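Local atomic coordinates of hypothetical protein (Exiguobacterium sibiricum, PDB entry 2HKV), a protein that is of unknown function but is a putative member of the DinB family that binds a nickel ion at a three-histidine site within its helical bundle. Residues H49-A61 / W117-R129. Residues are numbered along the deposited sequence; the frame is centred on the assembly and turned at random.
Sequences HLAVLLEADLRIA and WLLEAAVHLYHHR. With NI (nickel (II) ion), chain B.
His-49 meets His-124 and His-128 round a nickel ion, the three-histidine metal site of the DinB helical bundle. Helix 43-61 supplies the first ligand and helix 114-138 the other two, one turn apart; the segments run antiparallel, their axes 9.3 Å apart at the closest approach and at an angle of 160°. Each histidine binds through NE2, His-49 at 2.0 Å from the nickel, and two waters add further ligands. The His-49 ring turns its CD2 edge to one face of His-128, planes at 80°, an offset edge-to-face pair. On the side of the ring away from the metal, ND1 of His-128 is hydrogen-bonded to OE1 of Gln-131.

Leu-53 is the knob beside the site, set among Ala-121, His-124, Leu-125 and His-128. Its CB lies near CE1 of His-124; CG stands between the backbone N and carbonyl carbon (chi1 69°), and from there the methyls part. CD1 turns to the Ala-121 carbonyl and CB of Leu-125, while CD2 sits 3.7 Å from the centroid of the His-124 ring, almost on its normal, a CH-pi contact, and also touches CD2 of His-128.

Farther along, Leu-54 packs on Ala-121, and CB of Ala-61 lies over the five-membered ring of Trp-117, 3.5 Å from its centroid. Between these, Asp-57 steadies the ligand His-124 from the second shell: ND1 donates to the syn lone pair of OD2 at 2.8 Å in a nearly straight bond, with carboxylate and ring nearly coplanar. OD2 of Asp-57 also lies 2.7 Å from OE1 of Glu-120.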
loop_
_atom_site.group_PDB
_atom_site.type_symbol
_atom_site.label_atom_id
_atom_site.label_comp_id
_atom_site.label_asym_id
_atom_site.label_seq_id
_atom_site.Cartn_x
_atom_site.Cartn_y
_atom_site.Cartn_z
ATOM N N HIS A 49 8.859 7.099 10.186
ATOM C CA HIS A 49 7.693 7.609 9.416
ATOM C C HIS A 49 6.580 6.560 9.528
ATOM O O HIS A 49 5.435 6.893 9.822
ATOM C CB HIS A 49 8.127 7.893 7.966
ATOM C CG HIS A 49 7.045 8.399 7.030
ATOM N ND1 HIS A 49 6.277 9.502 7.292
ATOM C CD2 HIS A 49 6.698 7.997 5.774
ATOM C CE1 HIS A 49 5.484 9.749 6.256
ATOM N NE2 HIS A 49 5.673 8.817 5.332
ATOM N N LEU A 50 6.925 5.284 9.326
ATOM C CA LEU A 50 5.952 4.182 9.514
ATOM C C LEU A 50 5.329 4.140 10.939
ATOM O O LEU A 50 4.102 3.952 11.122
ATOM C CB LEU A 50 6.627 2.857 9.223
ATOM C CG LEU A 50 6.633 2.304 7.807
ATOM C CD1 LEU A 50 7.777 1.226 7.682
ATOM C CD2 LEU A 50 5.227 1.740 7.445
ATOM N N ALA A 51 6.181 4.315 11.935
ATOM C CA ALA A 51 5.761 4.289 13.333
ATOM C C ALA A 51 4.727 5.380 13.656
ATOM O O ALA A 51 3.848 5.151 14.487
ATOM C CB ALA A 51 6.992 4.436 14.270
ATOM N N VAL A 52 4.846 6.567 13.040
ATOM C CA VAL A 52 3.966 7.691 13.368
ATOM C C VAL A 52 2.844 7.954 12.353
ATOM O O VAL A 52 1.865 8.659 12.679
ATOM C CB VAL A 52 4.739 9.009 13.594
ATOM C CG1 VAL A 52 5.861 8.814 14.584
ATOM C CG2 VAL A 52 5.273 9.537 12.263
ATOM N N LEU A 53 2.897 7.378 11.156
ATOM C CA LEU A 53 2.033 7.942 10.141
ATOM C C LEU A 53 0.524 7.718 10.368
ATOM O O LEU A 53 -0.302 8.489 9.853
ATOM C CB LEU A 53 2.457 7.525 8.728
ATOM C CG LEU A 53 2.311 6.078 8.237
ATOM C CD1 LEU A 53 0.821 5.621 7.862
ATOM C CD2 LEU A 53 3.242 5.943 7.004
ATOM N N LEU A 54 0.151 6.641 11.063
ATOM C CA LEU A 54 -1.293 6.366 11.227
ATOM C C LEU A 54 -1.920 7.476 12.051
ATOM O O LEU A 54 -3.072 7.823 11.821
ATOM C CB LEU A 54 -1.569 4.995 11.842
ATOM C CG LEU A 54 -1.347 3.737 11.001
ATOM C CD1 LEU A 54 -1.654 2.501 11.870
ATOM C CD2 LEU A 54 -2.208 3.745 9.730
ATOM N N GLU A 55 -1.156 8.067 12.971
ATOM C CA GLU A 55 -1.654 9.178 13.804
ATOM C C GLU A 55 -1.466 10.503 13.078
ATOM O O GLU A 55 -2.383 11.318 13.025
ATOM C CB GLU A 55 -0.960 9.130 15.164
ATOM C CG GLU A 55 -1.207 10.286 16.066
ATOM C CD GLU A 55 -0.662 10.094 17.474
ATOM O OE1 GLU A 55 -0.240 8.968 17.853
ATOM O OE2 GLU A 55 -0.648 11.101 18.224
ATOM N N ALA A 56 -0.288 10.699 12.478
ATOM C CA ALA A 56 0.047 11.904 11.728
ATOM C C ALA A 56 -1.024 12.174 10.699
ATOM O O ALA A 56 -1.584 13.268 10.641
ATOM C CB ALA A 56 1.500 11.810 11.051
ATOM N N ASP A 57 -1.362 11.168 9.896
ATOM C CA ASP A 57 -2.310 11.425 8.836
ATOM C C ASP A 57 -3.660 11.823 9.384
ATOM O O ASP A 57 -4.345 12.632 8.778
ATOM C CB ASP A 57 -2.462 10.215 7.899
ATOM C CG ASP A 57 -1.228 9.981 7.001
ATOM O OD1 ASP A 57 -0.112 10.579 7.204
ATOM O OD2 ASP A 57 -1.338 9.139 6.064
ATOM N N LEU A 58 -4.077 11.244 10.495
ATOM C CA LEU A 58 -5.399 11.549 11.015
ATOM C C LEU A 58 -5.427 12.906 11.690
ATOM O O LEU A 58 -6.452 13.566 11.650
ATOM C CB LEU A 58 -5.906 10.435 11.949
ATOM C CG LEU A 58 -6.265 9.105 11.239
ATOM C CD1 LEU A 58 -6.883 8.165 12.223
ATOM C CD2 LEU A 58 -7.189 9.316 10.086
ATOM N N ARG A 59 -4.307 13.321 12.271
ATOM C CA ARG A 59 -4.158 14.676 12.800
ATOM C C ARG A 59 -4.213 15.714 11.687
ATOM O O ARG A 59 -4.907 16.756 11.815
ATOM C CB ARG A 59 -2.833 14.786 13.568
ATOM C CG ARG A 59 -2.845 14.064 14.904
ATOM C CD ARG A 59 -1.644 14.347 15.828
ATOM N NE ARG A 59 -1.843 13.628 17.087
ATOM C CZ ARG A 59 -2.406 14.131 18.179
ATOM N NH1 ARG A 59 -2.781 15.395 18.235
ATOM N NH2 ARG A 59 -2.582 13.354 19.240
ATOM N N ILE A 60 -3.439 15.485 10.630
ATOM C CA ILE A 60 -3.542 16.286 9.418
ATOM C C ILE A 60 -5.008 16.400 8.966
ATOM O O ILE A 60 -5.431 17.496 8.569
ATOM C CB ILE A 60 -2.632 15.724 8.290
ATOM C CG1 ILE A 60 -1.162 16.053 8.603
ATOM C CG2 ILE A 60 -3.067 16.237 6.897
ATOM C CD1 ILE A 60 -0.158 15.025 8.014
ATOM N N ALA A 61 -5.730 15.277 9.010
ATOM C CA ALA A 61 -7.149 15.145 8.575
ATOM C C ALA A 61 -8.130 15.994 9.406
ATOM O O ALA A 61 -9.138 16.514 8.895
ATOM C CB ALA A 61 -7.594 13.648 8.607
ATOM N N TRP A 117 -10.032 9.488 4.514
ATOM C CA TRP A 117 -8.813 9.636 5.293
ATOM C C TRP A 117 -8.369 8.359 5.993
ATOM O O TRP A 117 -7.188 8.054 6.059
ATOM C CB TRP A 117 -8.946 10.784 6.320
ATOM C CG TRP A 117 -8.741 12.155 5.712
ATOM C CD1 TRP A 117 -9.679 13.147 5.550
ATOM C CD2 TRP A 117 -7.506 12.676 5.180
ATOM N NE1 TRP A 117 -9.092 14.247 4.943
ATOM C CE2 TRP A 117 -7.774 13.980 4.699
ATOM C CE3 TRP A 117 -6.217 12.158 5.059
ATOM C CZ2 TRP A 117 -6.798 14.769 4.123
ATOM C CZ3 TRP A 117 -5.231 12.966 4.488
ATOM C CH2 TRP A 117 -5.547 14.263 4.043
ATOM N N LEU A 118 -9.313 7.620 6.547
ATOM C CA LEU A 118 -9.003 6.330 7.118
ATOM C C LEU A 118 -8.427 5.356 6.084
ATOM O O LEU A 118 -7.470 4.628 6.368
ATOM C CB LEU A 118 -10.236 5.779 7.789
ATOM C CG LEU A 118 -10.701 6.425 9.086
ATOM C CD1 LEU A 118 -12.157 6.084 9.501
ATOM C CD2 LEU A 118 -9.702 6.235 10.235
ATOM N N LEU A 119 -8.973 5.375 4.875
ATOM C CA LEU A 119 -8.372 4.572 3.801
ATOM C C LEU A 119 -6.999 5.131 3.371
ATOM O O LEU A 119 -6.058 4.343 3.104
ATOM C CB LEU A 119 -9.305 4.459 2.592
ATOM C CG LEU A 119 -8.776 3.758 1.323
ATOM C CD1 LEU A 119 -8.290 2.335 1.629
ATOM C CD2 LEU A 119 -9.895 3.775 0.262
ATOM N N GLU A 120 -6.833 6.462 3.309
ATOM C CA GLU A 120 -5.568 7.052 2.899
ATOM C C GLU A 120 -4.454 6.621 3.825
ATOM O O GLU A 120 -3.364 6.310 3.365
ATOM C CB GLU A 120 -5.676 8.578 2.866
ATOM C CG GLU A 120 -4.461 9.346 2.301
ATOM C CD GLU A 120 -3.249 9.375 3.250
ATOM O OE1 GLU A 120 -3.463 9.341 4.477
ATOM O OE2 GLU A 120 -2.081 9.448 2.799
ATOM N N ALA A 121 -4.728 6.524 5.117
ATOM C CA ALA A 121 -3.666 6.247 6.065
ATOM C C ALA A 121 -3.320 4.768 5.860
ATOM O O ALA A 121 -2.160 4.400 5.969
ATOM C CB ALA A 121 -4.138 6.505 7.480
ATOM N N ALA A 122 -4.319 3.926 5.598
ATOM C CA ALA A 122 -4.093 2.497 5.320
ATOM C C ALA A 122 -3.122 2.254 4.117
ATOM O O ALA A 122 -2.107 1.549 4.221
ATOM C CB ALA A 122 -5.442 1.734 5.113
ATOM N N VAL A 123 -3.439 2.839 2.976
ATOM C CA VAL A 123 -2.608 2.672 1.798
ATOM C C VAL A 123 -1.259 3.345 1.955
ATOM O O VAL A 123 -0.281 2.867 1.413
ATOM C CB VAL A 123 -3.323 3.127 0.465
ATOM C CG1 VAL A 123 -4.577 2.282 0.245
ATOM C CG2 VAL A 123 -3.671 4.615 0.442
ATOM N N HIS A 124 -1.183 4.450 2.702
ATOM C CA HIS A 124 0.114 5.047 3.038
ATOM C C HIS A 124 1.008 4.112 3.884
ATOM O O HIS A 124 2.199 3.911 3.599
ATOM C CB HIS A 124 -0.173 6.399 3.732
ATOM C CG HIS A 124 1.016 7.242 3.930
ATOM N ND1 HIS A 124 1.017 8.304 4.791
ATOM C CD2 HIS A 124 2.248 7.180 3.389
ATOM C CE1 HIS A 124 2.202 8.869 4.772
ATOM N NE2 HIS A 124 2.947 8.206 3.917
ATOM N N LEU A 125 0.392 3.403 4.812
ATOM C CA LEU A 125 1.074 2.385 5.587
ATOM C C LEU A 125 1.658 1.240 4.721
ATOM O O LEU A 125 2.865 0.897 4.841
ATOM C CB LEU A 125 0.164 1.809 6.695
ATOM C CG LEU A 125 0.851 0.822 7.650
ATOM C CD1 LEU A 125 1.726 1.549 8.662
ATOM C CD2 LEU A 125 -0.242 -0.056 8.356
ATOM N N TYR A 126 0.871 0.719 3.818
ATOM C CA TYR A 126 1.294 -0.357 2.914
ATOM C C TYR A 126 2.336 0.146 1.938
ATOM O O TYR A 126 3.260 -0.577 1.632
ATOM C CB TYR A 126 0.069 -0.986 2.206
ATOM C CG TYR A 126 -0.575 -2.093 3.044
ATOM C CD1 TYR A 126 -1.504 -1.770 4.054
ATOM C CD2 TYR A 126 -0.319 -3.417 2.791
ATOM C CE1 TYR A 126 -2.075 -2.726 4.861
ATOM C CE2 TYR A 126 -0.907 -4.405 3.556
ATOM C CZ TYR A 126 -1.827 -4.062 4.553
ATOM O OH TYR A 126 -2.399 -5.061 5.298
ATOM N N HIS A 127 2.250 1.399 1.494
ATOM C CA HIS A 127 3.316 2.018 0.670
ATOM C C HIS A 127 4.690 1.939 1.378
ATOM O O HIS A 127 5.680 1.498 0.815
ATOM C CB HIS A 127 2.932 3.472 0.346
ATOM C CG HIS A 127 4.007 4.278 -0.339
ATOM N ND1 HIS A 127 4.257 4.181 -1.691
ATOM C CD2 HIS A 127 4.907 5.165 0.151
ATOM C CE1 HIS A 127 5.251 4.999 -2.015
ATOM N NE2 HIS A 127 5.676 5.602 -0.916
ATOM N N HIS A 128 4.754 2.404 2.623
ATOM C CA HIS A 128 6.010 2.415 3.295
ATOM C C HIS A 128 6.424 1.090 3.883
ATOM O O HIS A 128 7.639 0.871 4.016
ATOM C CB HIS A 128 6.100 3.515 4.348
ATOM C CG HIS A 128 6.074 4.892 3.784
ATOM N ND1 HIS A 128 7.094 5.394 3.001
ATOM C CD2 HIS A 128 5.185 5.888 3.941
ATOM C CE1 HIS A 128 6.809 6.660 2.710
ATOM N NE2 HIS A 128 5.618 6.961 3.206
ATOM N N ARG A 129 5.495 0.197 4.228
ATOM C CA ARG A 129 5.872 -1.155 4.643
ATOM C C ARG A 129 6.647 -1.823 3.487
ATOM O O ARG A 129 7.691 -2.502 3.671
ATOM C CB ARG A 129 4.656 -1.978 4.954
ATOM C CG ARG A 129 4.996 -3.346 5.571
ATOM C CD ARG A 129 3.794 -4.270 5.727
ATOM N NE ARG A 129 3.265 -4.685 4.424
ATOM C CZ ARG A 129 2.526 -5.767 4.228
ATOM N NH1 ARG A 129 2.169 -6.532 5.238
ATOM N NH2 ARG A 129 2.086 -6.028 3.009
HETATM NI NI NI B . 4.927 8.883 3.482
HETATM O O HOH W 1 6.856 9.758 2.714
HETATM O O HOH W 2 4.331 10.868 3.599
#